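Local coordinates for methane monooxygenase regulatory protein B (Methylococcus capsulatus, PDB 4GAM), which probably regulates soluble methane monooxygenase by binding its hydroxylase component and tuning the oxidation of methane to methanol, at residues D[80-92]-D[118-130]. Residues are numbered along the deposited sequence; the frame is centred on the assembly and turned at random.
Sequences KANGKIEVDCDEI and TLGNKFTITSELM
Glu-86 and Thr-124 lie side by side at the middle of an antiparallel strand pair, 84-88 against 122-126, part of a three-stranded sheet of the MmoB/DmpM fold that strand 115-118 completes. The strands run almost exactly antiparallel, and Ile-85 with Ile-125 and Val-87 with Phe-123 form the hydrogen-bonded pairs, each closed by two backbone N-H...O=C bonds. CG of Glu-86 rests 3.7 Å from CB of Thr-124. With chi1 at -63°, that CG stands beside its own backbone N, and the chain runs on extended to a carboxylate whose OE1 receives NZ of Lys-84 at 2.8 Å. The ammonium comes from above the carboxylate plane, 63° out of it; the salt bridge joins two residues of one strand on the face they share with Thr-124. Were Glu-86 cut back to an alanine, the Lys-84 ammonium would probably lose this partner, and the CG contact with CB of Thr-124 would go with it. Farther along the same face, the Lys-122 chain bends at chi2 and brings CE to 3.7 Å from OD1 of Asp-88, while NZ stays beyond salt-bridge range. On the opposite face, CG2 of Ile-125 packs 3.8 Å from CB of Ile-85, and both side chains also meet Val-38 of strand 37-43 in the other sheet. CG2 of Val-87 reaches the edge of the Phe-123 ring, and the Phe-123 side chain also packs on an aromatic side chain of another protein's chain. Where strand 84-88 passes into helix 89-96, Asn-121 ND2 donates to the syn lone pair of Asp-90 OD1 at 3.2 Å, the amide and carboxylate planes turned 53° apart.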
ATOM      1  N   LYS D  80     -24.621  12.910  11.629  1.00 26.05           N
ATOM      2  CA  LYS D  80     -24.956  14.062  12.457  1.00 26.36           C
ATOM      3  C   LYS D  80     -25.711  13.619  13.704  1.00 38.16           C
ATOM      4  O   LYS D  80     -26.732  12.941  13.612  1.00 39.83           O
ATOM      5  CB  LYS D  80     -25.788  15.065  11.655  1.00 39.92           C
ATOM      6  CG  LYS D  80     -26.290  16.270  12.441  1.00 33.41           C
ATOM      7  CD  LYS D  80     -26.383  17.483  11.530  1.00 35.10           C
ATOM      8  CE  LYS D  80     -27.055  18.664  12.201  1.00 38.16           C
ATOM      9  NZ  LYS D  80     -26.931  19.895  11.368  1.00 35.77           N
ATOM     10  N   ALA D  81     -25.200  14.000  14.871  1.00 40.58           N
ATOM     11  CA  ALA D  81     -25.820  13.620  16.137  1.00 37.88           C
ATOM     12  C   ALA D  81     -25.898  14.807  17.084  1.00 42.25           C
ATOM     13  O   ALA D  81     -25.314  15.860  16.824  1.00 36.86           O
ATOM     14  CB  ALA D  81     -25.049  12.482  16.785  1.00 35.82           C
ATOM     15  N   ASN D  82     -26.622  14.630  18.184  1.00 44.95           N
ATOM     16  CA  ASN D  82     -26.751  15.672  19.193  1.00 37.15           C
ATOM     17  C   ASN D  82     -25.754  15.509  20.334  1.00 42.31           C
ATOM     18  O   ASN D  82     -25.772  14.509  21.052  1.00 47.83           O
ATOM     19  CB  ASN D  82     -28.177  15.715  19.747  1.00 32.58           C
ATOM     20  CG  ASN D  82     -29.117  16.515  18.872  1.00 46.20           C
ATOM     21  OD1 ASN D  82     -29.825  15.962  18.031  1.00 52.96           O
ATOM     22  ND2 ASN D  82     -29.124  17.831  19.064  1.00 48.83           N
ATOM     23  N   GLY D  83     -24.881  16.498  20.492  1.00 40.76           N
ATOM     24  CA  GLY D  83     -23.946  16.509  21.600  1.00 35.35           C
ATOM     25  C   GLY D  83     -22.572  15.991  21.233  1.00 50.59           C
ATOM     26  O   GLY D  83     -21.606  16.753  21.221  1.00 62.16           O
ATOM     27  N   LYS D  84     -22.480  14.699  20.927  1.00 57.56           N
ATOM     28  CA  LYS D  84     -21.182  14.070  20.706  1.00 52.37           C
ATOM     29  C   LYS D  84     -21.268  12.677  20.087  1.00 45.19           C
ATOM     30  O   LYS D  84     -22.321  12.036  20.107  1.00 34.10           O
ATOM     31  CB  LYS D  84     -20.429  13.963  22.032  1.00 49.68           C
ATOM     32  CG  LYS D  84     -21.065  12.985  23.005  1.00 50.09           C
ATOM     33  CD  LYS D  84     -20.260  12.884  24.281  1.00 48.99           C
ATOM     34  CE  LYS D  84     -20.313  11.481  24.855  1.00 47.13           C
ATOM     35  NZ  LYS D  84     -19.391  11.345  26.015  1.00 48.38           N
ATOM     36  N   ILE D  85     -20.141  12.222  19.542  1.00 51.19           N
ATOM     37  CA  ILE D  85     -19.983  10.847  19.069  1.00 54.22           C
ATOM     38  C   ILE D  85     -18.621  10.312  19.509  1.00 55.04           C
ATOM     39  O   ILE D  85     -17.596  10.961  19.303  1.00 54.86           O
ATOM     40  CB  ILE D  85     -20.064  10.738  17.527  1.00 45.01           C
ATOM     41  CG1 ILE D  85     -21.334  11.401  16.994  1.00 44.20           C
ATOM     42  CG2 ILE D  85     -19.998   9.275  17.086  1.00 29.67           C
ATOM     43  CD1 ILE D  85     -21.407  11.437  15.488  1.00 47.36           C
ATOM     44  N   GLU D  86     -18.613   9.131  20.118  1.00 58.95           N
ATOM     45  CA  GLU D  86     -17.365   8.491  20.519  1.00 56.92           C
ATOM     46  C   GLU D  86     -17.139   7.197  19.746  1.00 54.15           C
ATOM     47  O   GLU D  86     -18.071   6.424  19.515  1.00 53.69           O
ATOM     48  CB  GLU D  86     -17.354   8.211  22.023  1.00 59.88           C
ATOM     49  CG  GLU D  86     -17.430   9.452  22.896  1.00 70.26           C
ATOM     50  CD  GLU D  86     -17.250   9.133  24.368  1.00 82.49           C
ATOM     51  OE1 GLU D  86     -18.269   9.004  25.079  1.00 87.07           O
ATOM     52  OE2 GLU D  86     -16.087   9.006  24.814  1.00 82.82           O
ATOM     53  N   VAL D  87     -15.894   6.967  19.345  1.00 50.34           N
ATOM     54  CA  VAL D  87     -15.530   5.749  18.636  1.00 47.80           C
ATOM     55  C   VAL D  87     -14.414   5.009  19.372  1.00 57.11           C
ATOM     56  O   VAL D  87     -13.262   5.442  19.359  1.00 57.32           O
ATOM     57  CB  VAL D  87     -15.075   6.050  17.192  1.00 35.56           C
ATOM     58  CG1 VAL D  87     -14.680   4.768  16.473  1.00 28.54           C
ATOM     59  CG2 VAL D  87     -16.173   6.770  16.431  1.00 35.50           C
ATOM     60  N   ASP D  88     -14.761   3.904  20.026  1.00 61.85           N
ATOM     61  CA  ASP D  88     -13.748   3.045  20.627  1.00 64.78           C
ATOM     62  C   ASP D  88     -13.129   2.189  19.531  1.00 62.32           C
ATOM     63  O   ASP D  88     -13.817   1.404  18.877  1.00 58.04           O
ATOM     64  CB  ASP D  88     -14.340   2.161  21.724  1.00 71.12           C
ATOM     65  CG  ASP D  88     -13.276   1.376  22.472  1.00 79.14           C
ATOM     66  OD1 ASP D  88     -12.124   1.856  22.543  1.00 80.41           O
ATOM     67  OD2 ASP D  88     -13.587   0.281  22.988  1.00 84.30           O
ATOM     68  N   CYS D  89     -11.826   2.348  19.331  1.00 56.04           N
ATOM     69  CA  CYS D  89     -11.153   1.740  18.191  1.00 44.23           C
ATOM     70  C   CYS D  89     -10.559   0.375  18.511  1.00 38.70           C
ATOM     71  O   CYS D  89     -10.150  -0.356  17.611  1.00 40.65           O
ATOM     72  CB  CYS D  89     -10.084   2.687  17.646  1.00 47.86           C
ATOM     73  SG  CYS D  89     -10.749   4.272  17.074  1.00 72.82           S
ATOM     74  N   ASP D  90     -10.507   0.037  19.795  1.00 48.25           N
ATOM     75  CA  ASP D  90     -10.119  -1.305  20.207  1.00 56.35           C
ATOM     76  C   ASP D  90     -11.324  -2.214  20.002  1.00 57.33           C
ATOM     77  O   ASP D  90     -11.190  -3.423  19.815  1.00 57.94           O
ATOM     78  CB  ASP D  90      -9.678  -1.320  21.673  1.00 62.20           C
ATOM     79  CG  ASP D  90      -8.508  -0.383  21.943  1.00 58.19           C
ATOM     80  OD1 ASP D  90      -7.727  -0.102  21.008  1.00 50.62           O
ATOM     81  OD2 ASP D  90      -8.367   0.071  23.097  1.00 58.18           O
ATOM     82  N   GLU D  91     -12.503  -1.601  20.036  1.00 59.92           N
ATOM     83  CA  GLU D  91     -13.760  -2.270  19.729  1.00 58.94           C
ATOM     84  C   GLU D  91     -13.785  -2.624  18.243  1.00 58.38           C
ATOM     85  O   GLU D  91     -14.169  -3.730  17.863  1.00 66.42           O
ATOM     86  CB  GLU D  91     -14.923  -1.339  20.071  1.00 61.32           C
ATOM     87  CG  GLU D  91     -16.263  -2.013  20.295  1.00 68.85           C
ATOM     88  CD  GLU D  91     -17.348  -1.017  20.674  1.00 73.45           C
ATOM     89  OE1 GLU D  91     -18.188  -1.347  21.538  1.00 79.27           O
ATOM     90  OE2 GLU D  91     -17.361   0.098  20.107  1.00 67.42           O
ATOM     91  N   ILE D  92     -13.369  -1.672  17.412  1.00 51.90           N
ATOM     92  CA  ILE D  92     -13.240  -1.887  15.973  1.00 51.59           C
ATOM     93  C   ILE D  92     -12.193  -2.953  15.681  1.00 54.99           C
ATOM     94  O   ILE D  92     -12.418  -3.851  14.867  1.00 66.52           O
ATOM     95  CB  ILE D  92     -12.818  -0.593  15.245  1.00 54.85           C
ATOM     96  CG1 ILE D  92     -13.929   0.457  15.317  1.00 59.23           C
ATOM     97  CG2 ILE D  92     -12.467  -0.885  13.793  1.00 48.33           C
ATOM     98  CD1 ILE D  92     -13.576   1.762  14.637  1.00 55.07           C
ATOM     99  N   THR D 118      -8.293  12.712  20.510  1.00 58.52           N
ATOM    100  CA  THR D 118      -8.116  11.301  20.842  1.00 58.68           C
ATOM    101  C   THR D 118      -7.560  11.114  22.249  1.00 66.79           C
ATOM    102  O   THR D 118      -6.509  11.660  22.592  1.00 64.33           O
ATOM    103  CB  THR D 118      -7.187  10.582  19.842  1.00 55.24           C
ATOM    104  OG1 THR D 118      -5.859  11.110  19.945  1.00 49.36           O
ATOM    105  CG2 THR D 118      -7.693  10.759  18.422  1.00 61.60           C
ATOM    106  N   LEU D 119      -8.276  10.344  23.062  1.00 74.61           N
ATOM    107  CA  LEU D 119      -7.815   9.998  24.400  1.00 81.32           C
ATOM    108  C   LEU D 119      -7.325   8.556  24.401  1.00 68.88           C
ATOM    109  O   LEU D 119      -8.065   7.638  24.755  1.00 64.37           O
ATOM    110  CB  LEU D 119      -8.940  10.177  25.422  1.00 95.39           C
ATOM    111  CG  LEU D 119      -8.709  11.224  26.516  1.00103.28           C
ATOM    112  CD1 LEU D 119      -8.520  12.611  25.913  1.00101.86           C
ATOM    113  CD2 LEU D 119      -9.859  11.218  27.513  1.00107.78           C
ATOM    114  N   GLY D 120      -6.073   8.364  24.001  1.00 62.04           N
ATOM    115  CA  GLY D 120      -5.533   7.030  23.818  1.00 57.35           C
ATOM    116  C   GLY D 120      -6.023   6.462  22.502  1.00 50.51           C
ATOM    117  O   GLY D 120      -5.778   7.039  21.443  1.00 41.47           O
ATOM    118  N   ASN D 121      -6.720   5.332  22.565  1.00 55.26           N
ATOM    119  CA  ASN D 121      -7.336   4.744  21.377  1.00 55.50           C
ATOM    120  C   ASN D 121      -8.850   4.965  21.349  1.00 52.95           C
ATOM    121  O   ASN D 121      -9.606   4.122  20.864  1.00 37.63           O
ATOM    122  CB  ASN D 121      -7.012   3.252  21.275  1.00 47.12           C
ATOM    123  CG  ASN D 121      -5.553   2.992  20.955  1.00 49.18           C
ATOM    124  OD1 ASN D 121      -4.688   3.833  21.209  1.00 54.63           O
ATOM    125  ND2 ASN D 121      -5.273   1.822  20.389  1.00 44.01           N
ATOM    126  N   LYS D 122      -9.282   6.108  21.870  1.00 27.15           N
ATOM    127  CA  LYS D 122     -10.700   6.432  21.941  1.00 32.12           C
ATOM    128  C   LYS D 122     -10.961   7.799  21.321  1.00 35.65           C
ATOM    129  O   LYS D 122     -10.733   8.833  21.952  1.00 43.23           O
ATOM    130  CB  LYS D 122     -11.176   6.401  23.395  1.00 35.81           C
ATOM    131  CG  LYS D 122     -12.450   5.597  23.617  1.00 43.32           C
ATOM    132  CD  LYS D 122     -12.380   4.775  24.903  1.00 48.02           C
ATOM    133  CE  LYS D 122     -13.653   3.959  25.110  1.00 53.73           C
ATOM    134  NZ  LYS D 122     -13.585   3.077  26.313  1.00 48.88           N
ATOM    135  N   PHE D 123     -11.434   7.796  20.078  1.00 32.55           N
ATOM    136  CA  PHE D 123     -11.708   9.033  19.352  1.00 35.12           C
ATOM    137  C   PHE D 123     -13.095   9.587  19.674  1.00 38.06           C
ATOM    138  O   PHE D 123     -14.098   8.890  19.551  1.00 38.94           O
ATOM    139  CB  PHE D 123     -11.564   8.807  17.845  1.00 26.16           C
ATOM    140  CG  PHE D 123     -11.962   9.992  17.010  1.00 37.28           C
ATOM    141  CD1 PHE D 123     -11.049  10.996  16.730  1.00 45.40           C
ATOM    142  CD2 PHE D 123     -13.247  10.097  16.493  1.00 40.32           C
ATOM    143  CE1 PHE D 123     -11.413  12.088  15.957  1.00 47.64           C
ATOM    144  CE2 PHE D 123     -13.617  11.187  15.721  1.00 38.81           C
ATOM    145  CZ  PHE D 123     -12.699  12.182  15.452  1.00 40.77           C
ATOM    146  N   THR D 124     -13.145  10.850  20.080  1.00 25.96           N
ATOM    147  CA  THR D 124     -14.411  11.488  20.408  1.00 47.16           C
ATOM    148  C   THR D 124     -14.539  12.866  19.764  1.00 53.74           C
ATOM    149  O   THR D 124     -13.581  13.640  19.724  1.00 51.89           O
ATOM    150  CB  THR D 124     -14.619  11.587  21.939  1.00 43.33           C
ATOM    151  OG1 THR D 124     -15.382  12.759  22.252  1.00 37.15           O
ATOM    152  CG2 THR D 124     -13.282  11.654  22.659  1.00 47.32           C
ATOM    153  N   ILE D 125     -15.728  13.152  19.242  1.00 57.09           N
ATOM    154  CA  ILE D 125     -16.043  14.459  18.672  1.00 56.38           C
ATOM    155  C   ILE D 125     -17.244  15.063  19.398  1.00 52.15           C
ATOM    156  O   ILE D 125     -18.276  14.411  19.548  1.00 60.56           O
ATOM    157  CB  ILE D 125     -16.312  14.368  17.151  1.00 51.69           C
ATOM    158  CG1 ILE D 125     -16.896  15.682  16.631  1.00 43.03           C
ATOM    159  CG2 ILE D 125     -17.230  13.195  16.825  1.00 25.09           C
ATOM    160  CD1 ILE D 125     -17.400  15.601  15.210  1.00 46.59           C
ATOM    161  N   THR D 126     -17.107  16.301  19.862  1.00 40.48           N
ATOM    162  CA  THR D 126     -18.123  16.893  20.728  1.00 38.72           C
ATOM    163  C   THR D 126     -18.443  18.351  20.399  1.00 47.41           C
ATOM    164  O   THR D 126     -17.688  19.029  19.699  1.00 41.61           O
ATOM    165  CB  THR D 126     -17.721  16.773  22.214  1.00 37.60           C
ATOM    166  OG1 THR D 126     -18.514  17.662  23.009  1.00 38.10           O
ATOM    167  CG2 THR D 126     -16.259  17.122  22.385  1.00 39.60           C
ATOM    168  N   SER D 127     -19.576  18.819  20.913  1.00 57.30           N
ATOM    169  CA  SER D 127     -20.028  20.184  20.683  1.00 54.50           C
ATOM    170  C   SER D 127     -19.604  21.079  21.843  1.00 55.38           C
ATOM    171  O   SER D 127     -19.796  22.298  21.807  1.00 53.05           O
ATOM    172  CB  SER D 127     -21.549  20.216  20.513  1.00 53.73           C
ATOM    173  OG  SER D 127     -21.971  21.423  19.902  1.00 58.36           O
ATOM    174  N   GLU D 128     -19.025  20.465  22.871  1.00 57.08           N
ATOM    175  CA  GLU D 128     -18.542  21.205  24.029  1.00 65.64           C
ATOM    176  C   GLU D 128     -17.285  21.987  23.672  1.00 65.44           C
ATOM    177  O   GLU D 128     -16.382  21.461  23.019  1.00 60.57           O
ATOM    178  CB  GLU D 128     -18.249  20.260  25.199  1.00 69.31           C
ATOM    179  CG  GLU D 128     -18.341  20.930  26.569  1.00 79.68           C
ATOM    180  CD  GLU D 128     -17.221  20.523  27.515  1.00 78.98           C
ATOM    181  OE1 GLU D 128     -16.873  19.324  27.563  1.00 75.87           O
ATOM    182  OE2 GLU D 128     -16.687  21.413  28.213  1.00 71.91           O
ATOM    183  N   LEU D 129     -17.231  23.244  24.102  1.00 61.95           N
ATOM    184  CA  LEU D 129     -16.065  24.087  23.855  1.00 62.29           C
ATOM    185  C   LEU D 129     -14.975  23.837  24.894  1.00 69.58           C
ATOM    186  O   LEU D 129     -15.014  24.381  25.998  1.00 74.43           O
ATOM    187  CB  LEU D 129     -16.464  25.563  23.834  1.00 63.40           C
ATOM    188  CG  LEU D 129     -17.305  26.007  22.634  1.00 52.24           C
ATOM    189  CD1 LEU D 129     -17.932  27.359  22.909  1.00 42.04           C
ATOM    190  CD2 LEU D 129     -16.458  26.053  21.370  1.00 45.17           C
ATOM    191  N   MET D 130     -13.998  23.018  24.517  1.00 71.78           N
ATOM    192  CA  MET D 130     -12.969  22.540  25.441  1.00 66.57           C
ATOM    193  C   MET D 130     -11.972  23.620  25.864  1.00 66.48           C
ATOM    194  O   MET D 130     -11.132  24.051  25.071  1.00 68.41           O
ATOM    195  CB  MET D 130     -12.225  21.340  24.836  1.00 54.47           C
ATOM    196  CG  MET D 130     -13.110  20.139  24.529  1.00 42.67           C
ATOM    197  SD  MET D 130     -14.112  19.667  25.950  1.00 97.72           S
ATOM    198  CE  MET D 130     -14.709  18.059  25.442  1.00 69.48           C
TER